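Local coordinates for protein glycoside hydrolase family 12 (Spirochaeta thermophila, PDB 5LU3) that probably hydrolyses cellulose as a family 12 glycoside hydrolase, the part modelled here being its carbohydrate-binding module of family 64, at residues 48-52 and 53-57. Sequence-based numbering, arbitrary orientation.
Sequences NDYTN and RWVAQ. With 2NV (3,6,9,12,15-pentaoxaoctadecan-17-amine), chain B; FMT (formic acid), chain F.
Tyr50 O takes the backbone N of Arg53 at 3.2 Å, closing a type II turn, and a water that donates to it at 2.8 Å also donates to Arg53 O, tying the two ends of the turn together. Asn52, at the third position, suits the positive phi that this turn requires, and its OD1 reaches back to Leu40 N. Ahead of the bend, Asp49 OD1 accepts Thr51 N at 3.0 Å, an almost straight Asx-turn bond (170°), while Thr51 OG1 donates from the opposite face of the carboxylate plane and in turn meets Leu43 N. The long Arg53 chain runs back past the turn, its CG 3.4 Å from Thr51 O; a second water, in the guanidinium plane, links NE to that carbonyl. Beneath the bend, Val55 CG1 lies over a face of the Tyr50 ring, 4.2 Å from its centroid, a CH-pi contact suited to a branched aliphatic. Trp54 turns the other way, CG anti to its N (chi1 -171°), which presents one indole face to the ether oxygen O10 of the bound polyether, 3.3 Å from CD1; its ring also stacks with Tyr34. Replacing Trp54 with alanine would probably strip the polyether of this flat platform and leave Tyr34 without its stacking partner. Within this family 64 carbohydrate-binding module, the turn carries the chain from strand 48-49, edging the mixed sheet, to strand 55-56, edging the antiparallel sheet beside strand 33-40.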
ATOM      1  N   ASN A  48      -6.149  -8.596  -1.062  0.58  9.39           N
ATOM      2  CA  ASN A  48      -5.382  -9.208  -0.012  0.58  9.64           C
ATOM      3  C   ASN A  48      -5.280  -8.262   1.160  0.58  9.97           C
ATOM      4  O   ASN A  48      -5.033  -7.061   1.011  0.58 10.27           O
ATOM      5  CB  ASN A  48      -3.996  -9.524  -0.533  0.58  9.61           C
ATOM      6  CG  ASN A  48      -4.054 -10.412  -1.727  0.58  9.96           C
ATOM      7  OD1 ASN A  48      -4.314 -11.604  -1.601  0.58 10.12           O
ATOM      8  ND2 ASN A  48      -3.825  -9.850  -2.888  0.58 10.23           N
ATOM      9  N   ASP A  49      -5.455  -8.832   2.333  1.00 10.45           N
ATOM     10  CA  ASP A  49      -5.447  -8.082   3.598  1.00 10.82           C
ATOM     11  C   ASP A  49      -4.025  -7.901   4.124  1.00 10.78           C
ATOM     12  O   ASP A  49      -3.358  -8.877   4.496  1.00 13.22           O
ATOM     13  CB  ASP A  49      -6.280  -8.891   4.583  1.00 12.84           C
ATOM     14  CG  ASP A  49      -6.299  -8.364   5.960  1.00 14.56           C
ATOM     15  OD1 ASP A  49      -5.813  -7.256   6.220  1.00 15.86           O
ATOM     16  OD2 ASP A  49      -6.879  -9.096   6.788  1.00 17.10           O
ATOM     17  N   TYR A  50      -3.594  -6.633   4.172  1.00  9.83           N
ATOM     18  CA  TYR A  50      -2.314  -6.236   4.764  1.00 10.93           C
ATOM     19  C   TYR A  50      -2.496  -5.196   5.841  1.00 11.56           C
ATOM     20  O   TYR A  50      -1.594  -4.430   6.132  1.00 13.05           O
ATOM     21  CB  TYR A  50      -1.343  -5.755   3.684  1.00 12.57           C
ATOM     22  CG  TYR A  50      -1.141  -6.741   2.542  1.00 12.06           C
ATOM     23  CD1 TYR A  50      -0.465  -7.916   2.731  1.00 15.13           C
ATOM     24  CD2 TYR A  50      -1.648  -6.470   1.273  1.00 12.13           C
ATOM     25  CE1 TYR A  50      -0.331  -8.839   1.721  1.00 15.45           C
ATOM     26  CE2 TYR A  50      -1.468  -7.357   0.257  1.00 14.24           C
ATOM     27  CZ  TYR A  50      -0.799  -8.536   0.472  1.00 13.43           C
ATOM     28  OH  TYR A  50      -0.652  -9.436  -0.562  1.00 16.15           O
ATOM     29  N   THR A  51      -3.649  -5.218   6.494  1.00 11.06           N
ATOM     30  CA  THR A  51      -3.967  -4.140   7.427  1.00 10.89           C
ATOM     31  C   THR A  51      -2.994  -4.180   8.611  1.00 10.99           C
ATOM     32  O   THR A  51      -2.986  -5.145   9.358  1.00 12.75           O
ATOM     33  CB  THR A  51      -5.390  -4.295   7.978  1.00 11.93           C
ATOM     34  OG1 THR A  51      -6.291  -4.392   6.864  1.00 12.22           O
ATOM     35  CG2 THR A  51      -5.779  -3.078   8.832  1.00 13.34           C
ATOM     36  N   ASN A  52      -2.202  -3.116   8.789  1.00 11.08           N
ATOM     37  CA  ASN A  52      -1.260  -2.973   9.884  1.00 11.97           C
ATOM     38  C   ASN A  52      -0.177  -4.057   9.908  1.00 12.10           C
ATOM     39  O   ASN A  52       0.331  -4.406  10.987  1.00 15.89           O
ATOM     40  CB  ASN A  52      -2.002  -2.902  11.226  1.00 11.56           C
ATOM     41  CG  ASN A  52      -2.998  -1.767  11.286  1.00 12.74           C
ATOM     42  OD1 ASN A  52      -2.756  -0.696  10.755  1.00 11.64           O
ATOM     43  ND2 ASN A  52      -4.136  -2.007  11.908  1.00 13.67           N
ATOM     44  N   ARG A  53       0.208  -4.534   8.722  1.00 12.16           N
ATOM     45  CA  ARG A  53       1.210  -5.582   8.583  1.00 12.24           C
ATOM     46  C   ARG A  53       2.270  -5.162   7.581  1.00 11.28           C
ATOM     47  O   ARG A  53       1.982  -4.536   6.578  1.00 13.75           O
ATOM     48  CB  ARG A  53       0.563  -6.890   8.130  1.00 15.12           C
ATOM     49  CG  ARG A  53      -0.428  -7.433   9.135  1.00 16.80           C
ATOM     50  CD  ARG A  53      -1.127  -8.698   8.656  1.00 19.07           C
ATOM     51  NE  ARG A  53      -2.082  -9.139   9.663  1.00 19.72           N
ATOM     52  CZ  ARG A  53      -1.870 -10.044  10.619  1.00 19.34           C
ATOM     53  NH1 ARG A  53      -0.750 -10.748  10.695  1.00 24.73           N
ATOM     54  NH2 ARG A  53      -2.847 -10.305  11.477  1.00 20.26           N
ATOM     55  N   TRP A  54       3.504  -5.565   7.853  1.00 10.24           N
ATOM     56  CA  TRP A  54       4.617  -5.327   6.968  1.00  9.19           C
ATOM     57  C   TRP A  54       4.650  -6.423   5.904  1.00  9.57           C
ATOM     58  O   TRP A  54       4.583  -7.626   6.223  1.00 11.80           O
ATOM     59  CB  TRP A  54       5.908  -5.354   7.774  1.00 10.45           C
ATOM     60  CG  TRP A  54       7.147  -4.913   7.048  1.00 10.52           C
ATOM     61  CD1 TRP A  54       7.800  -3.742   7.239  1.00 11.71           C
ATOM     62  CD2 TRP A  54       7.964  -5.673   6.126  1.00  9.97           C
ATOM     63  NE1 TRP A  54       8.931  -3.685   6.465  1.00 11.77           N
ATOM     64  CE2 TRP A  54       9.061  -4.860   5.774  1.00 10.82           C
ATOM     65  CE3 TRP A  54       7.877  -6.948   5.567  1.00 10.26           C
ATOM     66  CZ2 TRP A  54      10.057  -5.274   4.889  1.00 10.89           C
ATOM     67  CZ3 TRP A  54       8.886  -7.354   4.670  1.00 11.24           C
ATOM     68  CH2 TRP A  54       9.960  -6.518   4.345  1.00 11.20           C
ATOM     69  N   VAL A  55       4.757  -6.007   4.648  1.00  9.07           N
ATOM     70  CA  VAL A  55       4.890  -6.943   3.539  1.00  9.65           C
ATOM     71  C   VAL A  55       5.819  -6.360   2.482  1.00  8.95           C
ATOM     72  O   VAL A  55       5.825  -5.163   2.245  1.00 10.34           O
ATOM     73  CB  VAL A  55       3.479  -7.245   2.930  1.00 10.40           C
ATOM     74  CG1 VAL A  55       2.804  -6.012   2.358  1.00 11.43           C
ATOM     75  CG2 VAL A  55       3.510  -8.325   1.877  1.00 12.85           C
ATOM     76  N   ALA A  56       6.636  -7.203   1.864  1.00  8.71           N
ATOM     77  CA  ALA A  56       7.459  -6.739   0.776  1.00  9.65           C
ATOM     78  C   ALA A  56       6.578  -6.573  -0.441  1.00  9.49           C
ATOM     79  O   ALA A  56       5.643  -7.355  -0.668  1.00  9.73           O
ATOM     80  CB  ALA A  56       8.599  -7.697   0.508  1.00  9.99           C
ATOM     81  N   GLN A  57       6.872  -5.569  -1.255  1.00  8.29           N
ATOM     82  CA  GLN A  57       6.101  -5.361  -2.473  1.00  8.79           C
ATOM     83  C   GLN A  57       6.034  -6.591  -3.364  1.00  8.38           C
ATOM     84  O   GLN A  57       4.974  -6.893  -3.923  1.00  9.31           O
ATOM     85  CB  GLN A  57       6.668  -4.182  -3.236  1.00  9.16           C
ATOM     86  CG  GLN A  57       6.463  -2.835  -2.532  1.00  8.62           C
ATOM     87  CD  GLN A  57       7.341  -1.744  -3.088  1.00 10.06           C
ATOM     88  OE1 GLN A  57       7.727  -1.779  -4.266  1.00 10.09           O
ATOM     89  NE2 GLN A  57       7.673  -0.779  -2.257  1.00 10.44           N
TER
HETATM   90  N1  2NV B 101      18.488  -5.358   8.201  1.00 34.09           N
HETATM   91  C2  2NV B 101      17.470  -4.979   9.163  1.00 34.29           C
HETATM   92  C3  2NV B 101      16.204  -4.720   8.349  1.00 29.39           C
HETATM   93  O4  2NV B 101      15.316  -3.852   8.983  1.00 34.17           O
HETATM   94  C5  2NV B 101      13.984  -3.850   8.478  1.00 25.41           C
HETATM   95  C6  2NV B 101      13.304  -5.209   8.719  1.00 19.53           C
HETATM   96  O7  2NV B 101      12.087  -5.229   8.042  1.00 26.35           O
HETATM   97  C8  2NV B 101      11.391  -6.443   8.123  1.00 24.48           C
HETATM   98  C9  2NV B 101      10.663  -6.437   9.433  1.00 19.90           C
HETATM   99  O10 2NV B 101       9.589  -5.580   9.388  1.00 27.68           O
HETATM  100  C11 2NV B 101       8.550  -5.993  10.273  1.00 24.66           C
HETATM  101  C12 2NV B 101       9.019  -5.617  11.657  1.00 22.13           C
HETATM  102  O13 2NV B 101       8.286  -6.104  12.727  1.00 30.90           O
HETATM  103  C14 2NV B 101       8.901  -5.910  13.999  1.00 27.26           C
HETATM  104  C15 2NV B 101      10.034  -6.924  14.127  1.00 25.04           C
HETATM  105  O16 2NV B 101      10.722  -6.894  15.359  1.00 45.31           O
HETATM  106  C17 2NV B 101      11.772  -7.830  15.468  1.00 47.41           C
HETATM  107  C18 2NV B 101      11.248  -9.171  16.000  1.00 44.96           C
HETATM  108  C2A 2NV B 101      17.328  -6.170  10.125  1.00 38.81           C
HETATM  109  C   FMT F 105      10.127   2.180  -4.002  1.00 14.71           C
HETATM  110  O1  FMT F 105       9.698   1.053  -3.477  1.00 20.22           O
HETATM  111  O2  FMT F 105       9.876   3.420  -3.552  1.00 23.44           O
HETATM  112  O   HOH W   1      -4.208  -7.566   9.112  1.00 27.43           O
HETATM  113  O   HOH W   2       0.463  -2.638   5.484  1.00 12.01           O